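Local coordinates for dipeptidase AC. Metallo peptidase. MEROPS family M19 (Rhodobacter sphaeroides, PDB 3LY0), which probably hydrolyses dipeptides as a zinc-dependent metallodipeptidase, and binds a phosphinate mimic of L-Ala-D-Ala at a two-zinc site, at residues A231-A236 with S242-T247; S268-D273 with L286-H291. One frame throughout, in Å; residues are numbered along the deposited sequence.

Contact 1: A231-A236 with S242-T247. With ZN (zinc ion), chain E; LY0 ((2R)-3-[(R)-[(1R)-1-aminoethyl](hydroxy)phosphoryl]-2-methylpropanoic acid), chain C.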
# COMPACT_ATOMS: atom_id res chain seq x y z
N ALA A 231 1.37 5.50 6.27
CA ALA A 231 1.98 5.23 4.97
C ALA A 231 1.86 3.72 4.79
O ALA A 231 2.49 2.96 5.52
CB ALA A 231 3.43 5.66 4.96
N THR A 232 1.00 3.28 3.87
CA THR A 232 0.70 1.85 3.78
C THR A 232 1.84 0.99 3.25
O THR A 232 1.90 -0.20 3.55
CB THR A 232 -0.53 1.56 2.91
OG1 THR A 232 -0.28 2.01 1.57
CG2 THR A 232 -1.81 2.21 3.46
N HIS A 233 2.72 1.58 2.43
CA HIS A 233 3.80 0.80 1.82
C HIS A 233 5.03 1.67 1.57
O HIS A 233 5.34 2.03 0.43
CB HIS A 233 3.31 0.00 0.57
CG HIS A 233 2.72 0.83 -0.54
ND1 HIS A 233 1.63 1.66 -0.38
CD2 HIS A 233 3.04 0.89 -1.86
CE1 HIS A 233 1.33 2.23 -1.53
NE2 HIS A 233 2.16 1.76 -2.46
N SER A 234 5.73 1.98 2.65
CA SER A 234 6.91 2.85 2.61
C SER A 234 7.92 2.39 3.64
O SER A 234 7.54 1.94 4.73
CB SER A 234 6.52 4.30 2.93
OG SER A 234 5.62 4.82 1.98
N ASN A 235 9.21 2.54 3.32
CA ASN A 235 10.28 2.08 4.20
C ASN A 235 11.11 3.22 4.77
O ASN A 235 10.70 4.38 4.71
CB ASN A 235 11.12 1.02 3.49
CG ASN A 235 10.29 -0.19 3.09
OD1 ASN A 235 9.24 -0.46 3.68
ND2 ASN A 235 10.74 -0.92 2.07
N ALA A 236 12.28 2.89 5.33
CA ALA A 236 13.06 3.89 6.05
C ALA A 236 14.11 4.56 5.17
O ALA A 236 15.04 3.90 4.71
CB ALA A 236 13.72 3.26 7.27
N SER A 242 15.63 6.18 -1.07
CA SER A 242 14.70 6.32 -2.19
C SER A 242 13.72 7.46 -1.91
O SER A 242 13.31 7.66 -0.77
CB SER A 242 13.90 5.03 -2.35
OG SER A 242 12.74 5.24 -3.16
N THR A 243 13.33 8.20 -2.94
CA THR A 243 12.31 9.24 -2.78
C THR A 243 11.00 8.71 -2.17
O THR A 243 10.21 9.49 -1.62
CB THR A 243 11.97 9.90 -4.13
OG1 THR A 243 11.72 8.87 -5.09
CG2 THR A 243 13.17 10.74 -4.60
N ARG A 244 10.77 7.41 -2.29
CA ARG A 244 9.54 6.78 -1.80
C ARG A 244 9.55 6.46 -0.30
O ARG A 244 8.50 6.16 0.28
CB ARG A 244 9.24 5.53 -2.61
CG ARG A 244 8.45 5.83 -3.88
CD ARG A 244 6.98 6.07 -3.56
NE ARG A 244 6.24 4.83 -3.35
CZ ARG A 244 5.83 4.35 -2.17
NH1 ARG A 244 6.08 5.00 -1.04
NH2 ARG A 244 5.13 3.23 -2.14
N ASN A 245 10.72 6.51 0.32
CA ASN A 245 10.84 6.17 1.74
C ASN A 245 10.67 7.37 2.69
O ASN A 245 10.54 8.52 2.24
CB ASN A 245 12.14 5.41 1.99
CG ASN A 245 12.08 3.98 1.46
OD1 ASN A 245 10.99 3.44 1.23
ND2 ASN A 245 13.24 3.37 1.28
N LEU A 246 10.63 7.08 3.99
CA LEU A 246 10.29 8.07 4.99
C LEU A 246 11.53 8.46 5.80
O LEU A 246 12.25 7.59 6.29
CB LEU A 246 9.22 7.51 5.94
CG LEU A 246 7.84 7.27 5.32
CD1 LEU A 246 7.02 6.34 6.19
CD2 LEU A 246 7.11 8.57 5.09
N THR A 247 11.76 9.76 5.96
CA THR A 247 12.88 10.22 6.77
C THR A 247 12.57 10.05 8.25
O THR A 247 11.41 9.85 8.64
CB THR A 247 13.19 11.70 6.53
OG1 THR A 247 12.13 12.50 7.07
CG2 THR A 247 13.32 11.99 5.03
ZN ZN E . 2.39 2.34 -4.61
P LY0 C . 2.84 0.72 -6.81
C1 LY0 C . 2.40 0.72 -9.56
N1 LY0 C . 0.47 0.46 -8.03
C2 LY0 C . 1.88 0.17 -8.26
C4 LY0 C . 4.54 0.01 -6.87
C5 LY0 C . 5.65 0.99 -6.64
C6 LY0 C . 5.41 1.87 -5.44
C7 LY0 C . 7.04 0.40 -6.71
O31 LY0 C . 2.07 0.23 -5.60
O32 LY0 C . 2.87 2.28 -6.78
O61 LY0 C . 6.18 2.98 -5.27
O62 LY0 C . 4.51 1.63 -4.62
O HOH W 1 6.40 7.32 1.86
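The guanidinium group of R244 lies edge-on over one face of the zinc-binding ring of H233, their planes 81° apart, with R244 NH2 just 3.1 Å from H233 CD2. Bends at chi2 and chi3 curl the arginine chain back to reach this place. From its edge NH2 donates two ways: to the backbone H233 O (2.8 Å), and almost straight (175°) to O62 of the phosphinate ligand LY0. NE donates a hydrogen bond to the other carboxylate oxygen, LY0 O61, at 2.7 Å. NH1 donates in plane to S234 OG at 3.1 Å; that hydroxyl also bonds S211 and a water that donates to R244 O. H233 NE2 and LY0 O62 both bind the same zinc (2.2 Å each), which couples the carboxylate held by R244 to the metal. At the imidazole's edge, in its plane, ND1 donates to T232 OG1; with NE2 on the zinc, this fixes the ring's rotation. Beyond the pocket, N245 OD1 accepts from the backbone N235 N, which stands 53° above the amide's carbonyl plane, and L246 N bonds N235 O at 2.8 Å. L246 CD1 packs on A231 CB and S234 CB. The loop following strand 230-231 thus supplies both a metal ligand and a carboxylate-binding arginine, consistent with the dinuclear zinc site of an M19 dipeptidase on a TIM-barrel scaffold.

Contact 2: S268-D273 with L286-H291. With LY0 ((2R)-3-[(R)-[(1R)-1-aminoethyl](hydroxy)phosphoryl]-2-methylpropanoic acid), chain C.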
# COMPACT_ATOMS: atom_id res chain seq x y z
N SER A 268 13.48 -2.23 -4.59
CA SER A 268 14.02 -0.88 -4.76
C SER A 268 14.01 -0.06 -3.48
O SER A 268 14.80 0.86 -3.33
CB SER A 268 13.22 -0.13 -5.82
OG SER A 268 13.21 -0.87 -7.03
N PHE A 269 13.11 -0.41 -2.56
CA PHE A 269 12.91 0.40 -1.36
C PHE A 269 13.49 -0.27 -0.12
O PHE A 269 13.48 0.31 0.96
CB PHE A 269 11.42 0.68 -1.14
CG PHE A 269 10.74 1.32 -2.32
CD1 PHE A 269 11.45 2.07 -3.25
CD2 PHE A 269 9.36 1.18 -2.49
CE1 PHE A 269 10.81 2.66 -4.34
CE2 PHE A 269 8.71 1.76 -3.57
CZ PHE A 269 9.43 2.50 -4.50
N LEU A 270 14.00 -1.50 -0.30
CA LEU A 270 14.59 -2.28 0.79
C LEU A 270 16.11 -2.32 0.74
O LEU A 270 16.77 -2.19 1.76
CB LEU A 270 14.08 -3.72 0.74
CG LEU A 270 12.64 -4.01 1.18
CD1 LEU A 270 12.24 -5.44 0.85
CD2 LEU A 270 12.47 -3.75 2.67
N ARG A 271 16.66 -2.53 -0.46
CA ARG A 271 18.11 -2.68 -0.61
C ARG A 271 18.81 -1.36 -0.33
O ARG A 271 18.35 -0.30 -0.73
CB ARG A 271 18.43 -3.13 -2.03
CG ARG A 271 17.88 -4.49 -2.40
CD ARG A 271 18.00 -4.74 -3.89
NE ARG A 271 19.40 -4.71 -4.30
CZ ARG A 271 20.05 -5.74 -4.82
NH1 ARG A 271 19.42 -6.89 -5.02
NH2 ARG A 271 21.33 -5.62 -5.14
N GLU A 272 19.94 -1.42 0.36
CA GLU A 272 20.66 -0.19 0.63
C GLU A 272 21.15 0.46 -0.67
O GLU A 272 21.31 1.68 -0.73
CB GLU A 272 21.82 -0.44 1.59
CG GLU A 272 21.39 -0.70 3.02
CD GLU A 272 22.56 -0.93 3.95
OE1 GLU A 272 23.71 -0.64 3.55
OE2 GLU A 272 22.34 -1.40 5.09
N ASP A 273 21.36 -0.35 -1.70
CA ASP A 273 21.79 0.16 -3.02
C ASP A 273 20.64 0.60 -3.92
O ASP A 273 20.86 1.08 -5.03
CB ASP A 273 22.69 -0.86 -3.74
CG ASP A 273 21.96 -2.16 -4.10
OD1 ASP A 273 20.72 -2.17 -4.19
OD2 ASP A 273 22.65 -3.19 -4.30
N LEU A 286 15.15 -6.99 7.51
CA LEU A 286 15.23 -6.82 8.96
C LEU A 286 15.85 -5.50 9.35
O LEU A 286 15.57 -4.95 10.42
CB LEU A 286 16.00 -7.98 9.59
CG LEU A 286 15.25 -9.30 9.53
CD1 LEU A 286 16.17 -10.45 9.91
CD2 LEU A 286 14.00 -9.25 10.42
N ARG A 287 16.72 -4.97 8.50
CA ARG A 287 17.32 -3.67 8.74
C ARG A 287 16.22 -2.61 8.75
O ARG A 287 16.14 -1.79 9.65
CB ARG A 287 18.32 -3.38 7.62
CG ARG A 287 19.32 -2.29 7.93
CD ARG A 287 20.47 -2.34 6.92
NE ARG A 287 20.97 -3.70 6.72
CZ ARG A 287 21.10 -4.30 5.53
NH1 ARG A 287 20.79 -3.66 4.41
NH2 ARG A 287 21.56 -5.55 5.47
N HIS A 288 15.35 -2.64 7.74
CA HIS A 288 14.25 -1.69 7.70
C HIS A 288 13.27 -1.90 8.85
O HIS A 288 12.84 -0.94 9.48
CB HIS A 288 13.52 -1.76 6.36
CG HIS A 288 14.20 -1.00 5.27
ND1 HIS A 288 13.97 0.34 5.04
CD2 HIS A 288 15.14 -1.38 4.38
CE1 HIS A 288 14.72 0.75 4.04
NE2 HIS A 288 15.43 -0.29 3.61
N LEU A 289 12.92 -3.15 9.12
CA LEU A 289 11.98 -3.41 10.21
C LEU A 289 12.53 -2.93 11.54
O LEU A 289 11.83 -2.29 12.31
CB LEU A 289 11.59 -4.89 10.29
CG LEU A 289 10.58 -5.37 9.25
CD1 LEU A 289 10.45 -6.88 9.33
CD2 LEU A 289 9.22 -4.70 9.46
N ASP A 290 13.80 -3.23 11.81
CA ASP A 290 14.40 -2.76 13.05
C ASP A 290 14.35 -1.25 13.15
O ASP A 290 14.05 -0.70 14.20
CB ASP A 290 15.87 -3.18 13.15
CG ASP A 290 16.06 -4.62 13.59
OD1 ASP A 290 15.09 -5.28 14.03
OD2 ASP A 290 17.22 -5.09 13.50
N HIS A 291 14.69 -0.57 12.05
CA HIS A 291 14.72 0.88 12.08
C HIS A 291 13.33 1.46 12.31
O HIS A 291 13.15 2.38 13.11
CB HIS A 291 15.33 1.46 10.80
CG HIS A 291 15.65 2.91 10.89
ND1 HIS A 291 16.88 3.38 11.30
CD2 HIS A 291 14.90 4.01 10.65
CE1 HIS A 291 16.87 4.70 11.30
NE2 HIS A 291 15.68 5.11 10.91
P LY0 C . 2.84 0.72 -6.81
C1 LY0 C . 2.40 0.72 -9.56
N1 LY0 C . 0.47 0.46 -8.03
C2 LY0 C . 1.88 0.17 -8.26
C4 LY0 C . 4.54 0.01 -6.87
C5 LY0 C . 5.65 0.99 -6.64
C6 LY0 C . 5.41 1.87 -5.44
C7 LY0 C . 7.04 0.40 -6.71
O31 LY0 C . 2.07 0.23 -5.60
O32 LY0 C . 2.87 2.28 -6.78
O61 LY0 C . 6.18 2.98 -5.27
O62 LY0 C . 4.51 1.63 -4.62
O HOH W 2 20.86 -3.86 1.35
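H288 points its imidazole from helix 283-296 at the backbone of L270, whose O lies at the ring's edge, in its plane. The bond from H288 NE2 to L270 O is weak: 3.0 Å long but bent to 122°. The stronger partner of NE2 is T240 OG1, while ND1 bonds a backbone N of the neighbouring loop, so both ring nitrogens are engaged. L270 CD2 packs against the ring at H288 CD2, 4.0 Å away, and the leucine also rests on L263 of strand 260-263.

Toward the surface, E272 and R287 form a salt bridge, E272 OE2 to R287 NH1, with the carboxylate and guanidinium planes 79° apart; the exact place of OE2 is less certain. With CG opposite the backbone N (chi1 -162°) and a bend at chi3, R287 brings NH1 to the glutamate. Water 2 adds a second link, accepting from E272 N at 2.8 Å and, in the guanidinium plane, from R287 NH1 at 3.1 Å. A leucine in place of R287 would probably leave the water without one of its donors and, if the ion pair is as modelled, the E272 carboxylate without its mate.

Farther out, R271 grips D273 side-on, NE to OD1 and NH2 to OD2, each 2.9 Å and on a syn lone pair. At the opposite end of segment 268-273, F269 turns its ring edge to the ligand, CE2 standing 3.3 Å from LY0 O61. The buried imidazole thus has partners at both nitrogens, whereas the outer E272-R287 pair is less certainly placed and is joined by a water as well.

Contact 1 closes before contact 2 opens along the chain, and their centres lie 10 Å apart on the same side of the chain's centre. Both build on the parallel sheet of strands 230-231, 260-263 and 301-303: contact 1 lies within the loop between strand 230-231 and helix 248-256, whereas contact 2 joins helix 267-270, which follows strand 260-263, to helix 283-296. They touch directly, through probable hydrogen bonds A236 N to H288 ND1 and N245 ND2 to F269 O, each 3.1 Å. Both also reach LY0. The metal-binding loop is therefore tied to helices 267-270 and 283-296, and residues from both contacts line the inhibitor pocket.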